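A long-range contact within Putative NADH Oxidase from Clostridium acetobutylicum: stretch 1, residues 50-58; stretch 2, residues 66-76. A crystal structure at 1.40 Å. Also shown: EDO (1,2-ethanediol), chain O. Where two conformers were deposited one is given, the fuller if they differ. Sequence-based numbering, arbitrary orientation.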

# COMPACT_ATOMS: atom_id res chain seq x y z
N ASP B 50 -14.13 -16.20 14.96
CA ASP B 50 -14.32 -17.57 15.43
C ASP B 50 -12.98 -18.27 15.47
O ASP B 50 -12.34 -18.46 14.45
CB ASP B 50 -15.25 -18.34 14.51
CG ASP B 50 -15.47 -19.76 14.99
OD1 ASP B 50 -16.24 -19.93 15.95
OD2 ASP B 50 -14.85 -20.68 14.44
N ARG B 51 -12.55 -18.69 16.65
CA ARG B 51 -11.21 -19.18 16.80
C ARG B 51 -10.97 -20.48 16.02
O ARG B 51 -9.92 -20.67 15.43
CB ARG B 51 -10.82 -19.21 18.29
CG ARG B 51 -10.35 -17.78 18.84
CD ARG B 51 -8.94 -17.39 18.27
NE ARG B 51 -8.13 -18.58 18.41
CZ ARG B 51 -7.20 -19.01 17.58
NH1 ARG B 51 -6.79 -18.32 16.54
NH2 ARG B 51 -6.62 -20.16 17.85
N GLU B 52 -11.98 -21.35 15.94
CA GLU B 52 -11.84 -22.55 15.13
C GLU B 52 -11.64 -22.22 13.64
O GLU B 52 -10.82 -22.84 12.95
CB GLU B 52 -13.07 -23.43 15.29
CG GLU B 52 -12.97 -24.71 14.52
N ASN B 53 -12.40 -21.26 13.14
CA ASN B 53 -12.24 -20.86 11.72
C ASN B 53 -10.91 -20.15 11.47
O ASN B 53 -10.29 -20.35 10.43
CB ASN B 53 -13.39 -19.99 11.27
CG ASN B 53 -14.70 -20.76 11.19
OD1 ASN B 53 -14.70 -21.99 11.18
ND2 ASN B 53 -15.82 -20.05 11.11
N ILE B 54 -10.47 -19.34 12.42
CA ILE B 54 -9.17 -18.66 12.31
C ILE B 54 -8.03 -19.68 12.28
O ILE B 54 -7.12 -19.61 11.45
CB ILE B 54 -8.98 -17.61 13.41
CG1 ILE B 54 -10.02 -16.49 13.32
CG2 ILE B 54 -7.58 -16.99 13.36
CD1 ILE B 54 -10.09 -15.59 14.61
N ASP B 55 -8.10 -20.68 13.15
CA ASP B 55 -7.06 -21.71 13.18
C ASP B 55 -7.05 -22.51 11.86
O ASP B 55 -5.98 -22.83 11.31
CB ASP B 55 -7.27 -22.62 14.40
CG ASP B 55 -6.02 -23.39 14.78
OD1 ASP B 55 -5.09 -22.79 15.36
OD2 ASP B 55 -5.98 -24.60 14.50
N LYS B 56 -8.23 -22.82 11.34
CA LYS B 56 -8.35 -23.50 10.06
C LYS B 56 -7.70 -22.67 8.96
O LYS B 56 -7.03 -23.20 8.08
CB LYS B 56 -9.83 -23.72 9.73
CG LYS B 56 -10.11 -24.35 8.36
CD LYS B 56 -11.60 -24.45 8.07
CE LYS B 56 -11.86 -24.95 6.66
NZ LYS B 56 -13.28 -25.38 6.51
N LEU B 57 -7.93 -21.37 9.03
CA LEU B 57 -7.44 -20.44 8.03
C LEU B 57 -5.90 -20.41 7.99
O LEU B 57 -5.31 -20.18 6.91
CB LEU B 57 -8.05 -19.06 8.29
CG LEU B 57 -7.70 -17.93 7.32
CD1 LEU B 57 -8.23 -18.20 5.91
CD2 LEU B 57 -8.24 -16.60 7.90
N SER B 58 -5.24 -20.71 9.11
CA SER B 58 -3.76 -20.81 9.14
C SER B 58 -3.22 -21.80 8.14
O SER B 58 -2.05 -21.73 7.80
CB SER B 58 -3.25 -21.15 10.54
OG SER B 58 -3.52 -22.49 10.88
N SER B 66 0.83 -17.14 12.34
CA SER B 66 0.31 -16.10 13.23
C SER B 66 -1.18 -16.28 13.54
O SER B 66 -1.66 -15.85 14.59
CB SER B 66 0.55 -14.72 12.65
OG SER B 66 -0.06 -14.58 11.38
N LEU B 67 -1.90 -16.90 12.62
CA LEU B 67 -3.33 -17.05 12.80
C LEU B 67 -3.64 -18.01 13.95
O LEU B 67 -4.74 -18.00 14.49
CB LEU B 67 -3.99 -17.54 11.51
CG LEU B 67 -4.07 -16.47 10.41
CD1 LEU B 67 -4.33 -17.11 9.05
CD2 LEU B 67 -5.16 -15.46 10.80
N LYS B 68 -2.69 -18.84 14.33
CA LYS B 68 -2.95 -19.80 15.40
C LYS B 68 -3.17 -19.16 16.77
O LYS B 68 -3.78 -19.77 17.65
CB LYS B 68 -1.83 -20.84 15.49
CG LYS B 68 -1.72 -21.67 14.21
CD LYS B 68 -0.69 -22.76 14.35
CE LYS B 68 -0.57 -23.59 13.09
NZ LYS B 68 -1.89 -24.12 12.62
N THR B 69 -2.69 -17.93 16.94
CA THR B 69 -2.97 -17.17 18.18
C THR B 69 -3.82 -15.93 17.98
O THR B 69 -4.23 -15.29 18.95
CB THR B 69 -1.69 -16.81 18.95
OG1 THR B 69 -0.90 -15.92 18.15
CG2 THR B 69 -0.85 -18.07 19.34
N ALA B 70 -4.13 -15.58 16.73
CA ALA B 70 -4.82 -14.34 16.45
C ALA B 70 -6.28 -14.40 16.88
O ALA B 70 -6.97 -15.36 16.53
CB ALA B 70 -4.75 -14.02 14.94
N PRO B 71 -6.76 -13.40 17.63
CA PRO B 71 -8.18 -13.31 17.89
C PRO B 71 -9.02 -12.68 16.78
O PRO B 71 -10.26 -12.66 16.89
CB PRO B 71 -8.24 -12.38 19.09
CG PRO B 71 -7.08 -11.43 18.85
CD PRO B 71 -6.02 -12.36 18.37
N LEU B 72 -8.35 -12.16 15.75
CA LEU B 72 -9.04 -11.52 14.64
C LEU B 72 -8.26 -11.82 13.37
O LEU B 72 -7.03 -11.76 13.36
CB LEU B 72 -9.06 -10.00 14.83
CG LEU B 72 -9.69 -9.13 13.73
CD1 LEU B 72 -11.17 -9.43 13.58
CD2 LEU B 72 -9.48 -7.65 14.06
N ALA B 73 -9.00 -12.14 12.32
CA ALA B 73 -8.41 -12.20 10.97
C ALA B 73 -9.29 -11.42 10.02
O ALA B 73 -10.53 -11.45 10.13
CB ALA B 73 -8.29 -13.66 10.48
N ILE B 74 -8.66 -10.71 9.08
CA ILE B 74 -9.40 -10.00 8.03
C ILE B 74 -8.89 -10.51 6.69
O ILE B 74 -7.70 -10.37 6.38
CB ILE B 74 -9.24 -8.45 8.12
CG1 ILE B 74 -9.58 -7.97 9.54
CG2 ILE B 74 -10.13 -7.76 7.04
CD1 ILE B 74 -9.26 -6.45 9.80
N VAL B 75 -9.78 -11.15 5.93
CA VAL B 75 -9.45 -11.60 4.58
C VAL B 75 -9.79 -10.47 3.59
O VAL B 75 -10.92 -10.02 3.56
CB VAL B 75 -10.18 -12.90 4.20
CG1 VAL B 75 -9.72 -13.45 2.82
CG2 VAL B 75 -10.01 -13.98 5.28
N LEU B 76 -8.80 -10.05 2.80
CA LEU B 76 -8.97 -9.01 1.80
C LEU B 76 -9.17 -9.70 0.46
O LEU B 76 -8.39 -10.55 0.07
CB LEU B 76 -7.72 -8.11 1.73
CG LEU B 76 -7.70 -6.93 2.71
CD1 LEU B 76 -7.64 -7.39 4.14
CD2 LEU B 76 -6.53 -5.99 2.39
C1 EDO O . -11.81 -20.25 7.33
O1 EDO O . -11.23 -21.34 8.04
C2 EDO O . -13.11 -20.72 6.71
O2 EDO O . -14.14 -20.60 7.69

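A short helix beginning at Arg 51 lies against a segment that begins as an irregular, helix-like turn and straightens into a strand at Leu 72. The helix and strand axes cross at 58° and approach to 9.0 Å, while the backbones come closer beside the turn, where the CA atoms of Asp 55 and Lys 68 are 5.0 Å apart. Asp 50 caps the start of the helix: Asp 50 OD2 accepts a hydrogen bond from Asn 53 N at 2.8 Å, satisfying an amide that has no partner in the preceding helical turn.

Along stretch 2, Ser 66 points away from the helix, and the contact opens with Leu 67. This branched, apolar side chain suits a buried site between two helix residues: Leu 67 CD2 lies 3.8 Å from Ile 54 CG2, and Leu 67 CD1 3.9 Å from Leu 57 CG. Leu 67 CB also packs 3.8 Å from Ser 58 CB, where the CA atoms of Leu 67 and Ser 58 are 5.3 Å apart, a close approach compatible with serine's small side chain.

The carbonyl of Leu 67 begins a second theme. The CA-to-CB bond of Arg 51 points sideways to stretch 2, but its long chain carries the guanidinium to the turn, where it meets three backbone carbonyls. Arg 51 NH1 donates to Leu 67 O at 2.9 Å and to Ala 70 O at 3.0 Å, both oxygens lying near the guanidinium plane; Arg 51 NH2 adds a weak bond to Lys 68 O at 2.9 Å. One planar, multiply donating group thus gathers three carbonyls and braces the turn, whose own backbone hydrogen bonds are weak.

Lys 68 is exposed, yet its flexible chain reaches back so that Lys 68 NZ donates to Ser 58 OG at 2.9 Å. Ser 58 OG in turn donates to Asp 55 O at 2.5 Å, so the lysine is linked through it to the helix backbone. The carboxylate of Asp 55 lies nearby, but Asp 55 OD1 is 4.4 Å from Lys 68 NZ, beyond a salt bridge; the attraction can only be diffuse.

Thr 69 points away, although its CA sits over one face of the guanidinium. Ala 70 offers a methyl 4.4 Å from the helix, measured from Ala 70 CB to Ile 54 CG2. At Pro 71 the chain turns into the strand, and Pro 71 O lies 3.7 Å from Ile 54 CD1.

In the strand, side chains alternate. Leu 72 and Ile 74 point away, whereas Ala 73 and Val 75 face the helix. The small Ala 73 CB lies 3.9 Å from Leu 57 CD2, and Val 75 CG2 meets that same methyl, Leu 57 CD2, at 4.1 Å, extending the apolar seam.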